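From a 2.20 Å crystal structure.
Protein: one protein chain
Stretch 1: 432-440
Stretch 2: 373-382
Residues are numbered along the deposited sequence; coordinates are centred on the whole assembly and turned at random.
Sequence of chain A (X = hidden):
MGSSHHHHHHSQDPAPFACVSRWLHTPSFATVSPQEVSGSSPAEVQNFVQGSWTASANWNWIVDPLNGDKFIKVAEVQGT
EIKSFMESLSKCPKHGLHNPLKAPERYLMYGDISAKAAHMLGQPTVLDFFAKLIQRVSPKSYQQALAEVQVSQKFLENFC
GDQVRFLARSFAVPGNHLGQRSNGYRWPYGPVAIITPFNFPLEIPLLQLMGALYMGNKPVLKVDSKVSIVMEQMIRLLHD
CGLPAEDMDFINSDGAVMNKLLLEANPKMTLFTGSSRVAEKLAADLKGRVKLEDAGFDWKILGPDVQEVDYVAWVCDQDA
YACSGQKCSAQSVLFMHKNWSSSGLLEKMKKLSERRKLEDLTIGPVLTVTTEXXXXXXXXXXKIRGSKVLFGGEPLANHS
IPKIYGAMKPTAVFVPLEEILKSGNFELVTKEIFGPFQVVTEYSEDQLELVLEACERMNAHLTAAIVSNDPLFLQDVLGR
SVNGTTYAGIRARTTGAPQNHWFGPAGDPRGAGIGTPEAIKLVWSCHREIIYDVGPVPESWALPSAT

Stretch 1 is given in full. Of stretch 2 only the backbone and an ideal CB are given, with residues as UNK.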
# COMPACT_ATOMS: atom_id res chain seq x y z
N GLU A 432 12.94 -35.95 2.52
CA GLU A 432 11.86 -35.82 1.56
C GLU A 432 11.89 -36.97 0.56
O GLU A 432 12.90 -37.18 -0.11
CB GLU A 432 11.96 -34.48 0.81
CG GLU A 432 10.76 -34.20 -0.07
CD GLU A 432 11.02 -33.12 -1.09
OE1 GLU A 432 12.16 -33.04 -1.56
OE2 GLU A 432 10.08 -32.37 -1.43
N ILE A 433 10.79 -37.71 0.48
CA ILE A 433 10.58 -38.75 -0.52
C ILE A 433 9.54 -38.22 -1.49
O ILE A 433 8.34 -38.13 -1.15
CB ILE A 433 10.14 -40.09 0.10
CG1 ILE A 433 10.92 -40.36 1.39
CG2 ILE A 433 10.33 -41.25 -0.89
CD1 ILE A 433 12.42 -40.63 1.19
N PHE A 434 9.96 -37.88 -2.71
CA PHE A 434 9.07 -37.26 -3.69
C PHE A 434 8.21 -38.36 -4.31
O PHE A 434 8.24 -38.63 -5.51
CB PHE A 434 9.84 -36.46 -4.73
CG PHE A 434 9.09 -35.24 -5.19
CD1 PHE A 434 8.72 -34.26 -4.28
CD2 PHE A 434 8.73 -35.07 -6.51
CE1 PHE A 434 8.00 -33.15 -4.68
CE2 PHE A 434 8.01 -33.95 -6.92
CZ PHE A 434 7.65 -33.00 -6.00
N GLY A 435 7.41 -39.00 -3.45
CA GLY A 435 6.52 -40.08 -3.81
C GLY A 435 5.38 -40.20 -2.82
O GLY A 435 5.27 -39.41 -1.87
N PRO A 436 4.51 -41.21 -3.01
CA PRO A 436 3.34 -41.36 -2.11
C PRO A 436 3.74 -42.02 -0.79
O PRO A 436 3.57 -43.22 -0.56
CB PRO A 436 2.40 -42.25 -2.94
CG PRO A 436 3.30 -42.95 -4.00
CD PRO A 436 4.69 -42.37 -3.89
N PHE A 437 4.26 -41.20 0.12
CA PHE A 437 4.88 -41.71 1.34
C PHE A 437 4.85 -40.62 2.39
O PHE A 437 5.25 -39.48 2.12
CB PHE A 437 6.32 -42.18 1.09
CG PHE A 437 6.96 -42.84 2.29
CD1 PHE A 437 7.55 -42.08 3.29
CD2 PHE A 437 6.97 -44.22 2.43
CE1 PHE A 437 8.12 -42.68 4.40
CE2 PHE A 437 7.55 -44.82 3.54
CZ PHE A 437 8.12 -44.05 4.52
N GLN A 438 4.41 -40.97 3.60
CA GLN A 438 4.39 -40.02 4.70
C GLN A 438 4.74 -40.74 6.00
O GLN A 438 4.56 -41.96 6.12
CB GLN A 438 3.02 -39.34 4.86
CG GLN A 438 1.86 -40.31 5.08
CD GLN A 438 0.59 -39.60 5.45
OE1 GLN A 438 0.60 -38.60 6.16
NE2 GLN A 438 -0.52 -40.13 5.00
N VAL A 439 5.19 -39.97 6.98
CA VAL A 439 5.42 -40.45 8.33
C VAL A 439 4.30 -39.91 9.22
O VAL A 439 3.92 -38.74 9.11
CB VAL A 439 6.80 -40.05 8.86
CG1 VAL A 439 6.99 -40.48 10.31
CG2 VAL A 439 7.89 -40.63 7.97
N VAL A 440 3.75 -40.77 10.07
CA VAL A 440 2.74 -40.39 11.04
C VAL A 440 3.34 -40.58 12.43
O VAL A 440 4.08 -41.54 12.69
CB VAL A 440 1.45 -41.21 10.88
CG1 VAL A 440 0.44 -40.87 11.95
CG2 VAL A 440 0.86 -40.98 9.50
N UNK A 373 14.09 -47.55 -3.98
CA UNK A 373 14.48 -46.46 -3.09
C UNK A 373 13.41 -46.20 -2.04
O UNK A 373 13.72 -45.91 -0.88
CB UNK A 373 14.75 -45.19 -3.89
N UNK A 374 12.14 -46.29 -2.43
CA UNK A 374 11.06 -46.05 -1.48
C UNK A 374 10.92 -47.20 -0.49
O UNK A 374 10.67 -46.97 0.70
CB UNK A 374 9.74 -45.84 -2.22
N UNK A 375 11.07 -48.44 -0.96
CA UNK A 375 11.04 -49.59 -0.07
C UNK A 375 12.20 -49.53 0.92
O UNK A 375 12.03 -49.76 2.12
CB UNK A 375 11.09 -50.89 -0.87
N UNK A 376 13.41 -49.21 0.43
CA UNK A 376 14.58 -49.13 1.30
C UNK A 376 14.37 -48.09 2.39
O UNK A 376 14.63 -48.35 3.57
CB UNK A 376 15.83 -48.80 0.49
N UNK A 377 13.90 -46.89 2.02
CA UNK A 377 13.58 -45.85 3.00
C UNK A 377 12.60 -46.37 4.05
O UNK A 377 12.82 -46.19 5.26
CB UNK A 377 13.00 -44.62 2.30
N UNK A 378 11.53 -47.02 3.62
CA UNK A 378 10.57 -47.60 4.55
C UNK A 378 11.24 -48.58 5.51
O UNK A 378 10.96 -48.56 6.72
CB UNK A 378 9.45 -48.30 3.78
N UNK A 379 12.09 -49.45 5.00
CA UNK A 379 12.78 -50.41 5.85
C UNK A 379 13.75 -49.72 6.80
O UNK A 379 13.91 -50.14 7.95
CB UNK A 379 13.53 -51.43 4.99
N UNK A 380 14.43 -48.67 6.33
CA UNK A 380 15.31 -47.91 7.21
C UNK A 380 14.53 -47.30 8.37
O UNK A 380 15.01 -47.29 9.51
CB UNK A 380 16.03 -46.81 6.42
N UNK A 381 13.33 -46.78 8.09
CA UNK A 381 12.50 -46.24 9.16
C UNK A 381 12.05 -47.34 10.11
O UNK A 381 11.98 -47.12 11.33
CB UNK A 381 11.28 -45.52 8.58
N UNK A 382 11.75 -48.53 9.59
CA UNK A 382 11.25 -49.62 10.41
C UNK A 382 12.30 -50.17 11.37
O UNK A 382 11.93 -50.91 12.29
CB UNK A 382 10.73 -50.75 9.51

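Stretch 2 is helical, with backbone hydrogen bonds from N to the O four residues earlier. Its direction lies 11° from that of strand 437-440, and the two axes come no nearer than 10.8 Å. Side chains must bridge that gap. Stretch 1 offers mainly apolar surface: Ile 433, Pro 436, Phe 437 and Val 439.

Position 373 directs its CA-to-CB bond sideways. Nothing of stretch 1 lies within 5.5 Å of the ideal CB, so many side chains would fit. The residue is Ala 373, and it makes no contact.

Position 374 also points sideways, but its CA is 7.4 Å from the CA of Ile 433. The ideal CB lies 4.8 Å from Ile 433 CG2, with Gly 435 and Pro 436 farther along. An apolar side chain would suit. Leucine could pack on Ile 433; a longer, flexible chain such as methionine could extend toward Pro 436. The residue is Met 374, with rotamers m, t, m. Its CG packs 3.8 Å from Ile 433 CG2, and its SD reaches 3.8 Å from Pro 436 CD. The SD also lies 4.4 Å from Gly 435 CA. A CB on that glycine would clash with the sulfur, at 2.9 Å from Met 374 SD.

Positions 375 and 376 have no part of stretch 1 near their ideal CB atoms. The first points away and the second is out of reach. This contact leaves both choices open. They are Ile 375 and Glu 376.

Position 377 points toward stretch 1. Its ideal CB is 4.2 Å from Ile 433 CD1 and 5.4 Å from Phe 437 CZ. A flat ring could lay a face against Ile 433 and turn an edge to Phe 437, while leucine or methionine could also pack here. The residue is His 377, with chi1 t. Ile 433 covers one face of its ring: Ile 433 CD1 sits 3.4 Å from the centroid of the His 377 ring, 10° off the normal, a CH-pi contact. The ring edge turns toward the face of Phe 437 in an offset edge-to-face pair. The centroids are 5.1 Å apart and the planes meet at 65°. No hydrogen bond crosses the stretches, so the imidazole serves here as an aromatic surface.

Position 378 points sideways, with its ideal CB 4.0 Å from Phe 437 CE2. The ideal CB already touches the ring, so several apolar side chains would do. It is Met 378. Its CB packs against the phenyl ring, and the end of the chain leads away.

Positions 379 and 380 are out of reach, and stretch 1 sets no demand. They are Asn 379 and Asn 380.

Position 381 points toward the strand, with its ideal CB 5.4 Å from Phe 437 CZ. Val 439 is the neighbor in register. A branched or flexible apolar side chain suits the gap. The residue is Leu 381, rotamer m, t. Its CD1 meets the edge of the phenyl ring, 3.4 Å from Phe 437 CZ, and lies 4.0 Å from Val 439 CG2.

Position 382 is out of reach, so stretch 1 does not restrict it. It is Leu 382.

Stretch 2 373-382: AMIEHMNNLL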
# COMPACT_ATOMS: atom_id res chain seq x y z
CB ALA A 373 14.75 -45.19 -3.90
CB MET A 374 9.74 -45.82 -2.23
CG MET A 374 9.59 -44.43 -2.81
SD MET A 374 8.04 -44.17 -3.70
CE MET A 374 8.48 -44.75 -5.34
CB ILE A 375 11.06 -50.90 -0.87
CG1 ILE A 375 9.71 -51.14 -1.56
CG2 ILE A 375 11.42 -52.07 0.04
CD1 ILE A 375 8.60 -51.46 -0.60
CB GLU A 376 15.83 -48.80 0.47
CG GLU A 376 17.12 -48.89 1.27
CD GLU A 376 18.27 -48.16 0.61
OE1 GLU A 376 19.02 -48.77 -0.17
OE2 GLU A 376 18.41 -46.95 0.86
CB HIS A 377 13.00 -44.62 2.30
CG HIS A 377 12.70 -43.48 3.23
ND1 HIS A 377 13.69 -42.81 3.92
CD2 HIS A 377 11.53 -42.89 3.57
CE1 HIS A 377 13.14 -41.86 4.66
NE2 HIS A 377 11.83 -41.88 4.46
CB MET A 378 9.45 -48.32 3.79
CG MET A 378 8.47 -49.07 4.66
SD MET A 378 7.34 -50.07 3.66
CE MET A 378 8.41 -51.39 3.07
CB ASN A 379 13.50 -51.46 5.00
CG ASN A 379 12.53 -52.43 4.33
OD1 ASN A 379 11.52 -52.80 4.92
ND2 ASN A 379 12.84 -52.84 3.11
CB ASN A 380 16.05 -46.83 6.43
CG ASN A 380 17.15 -47.39 5.56
OD1 ASN A 380 17.65 -48.49 5.80
ND2 ASN A 380 17.54 -46.62 4.55
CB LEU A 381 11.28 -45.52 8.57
CG LEU A 381 11.56 -44.21 7.84
CD1 LEU A 381 10.33 -43.73 7.10
CD2 LEU A 381 12.01 -43.16 8.83
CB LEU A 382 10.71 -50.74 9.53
CG LEU A 382 9.41 -50.39 8.82
CD1 LEU A 382 8.99 -51.50 7.86
CD2 LEU A 382 8.31 -50.11 9.83
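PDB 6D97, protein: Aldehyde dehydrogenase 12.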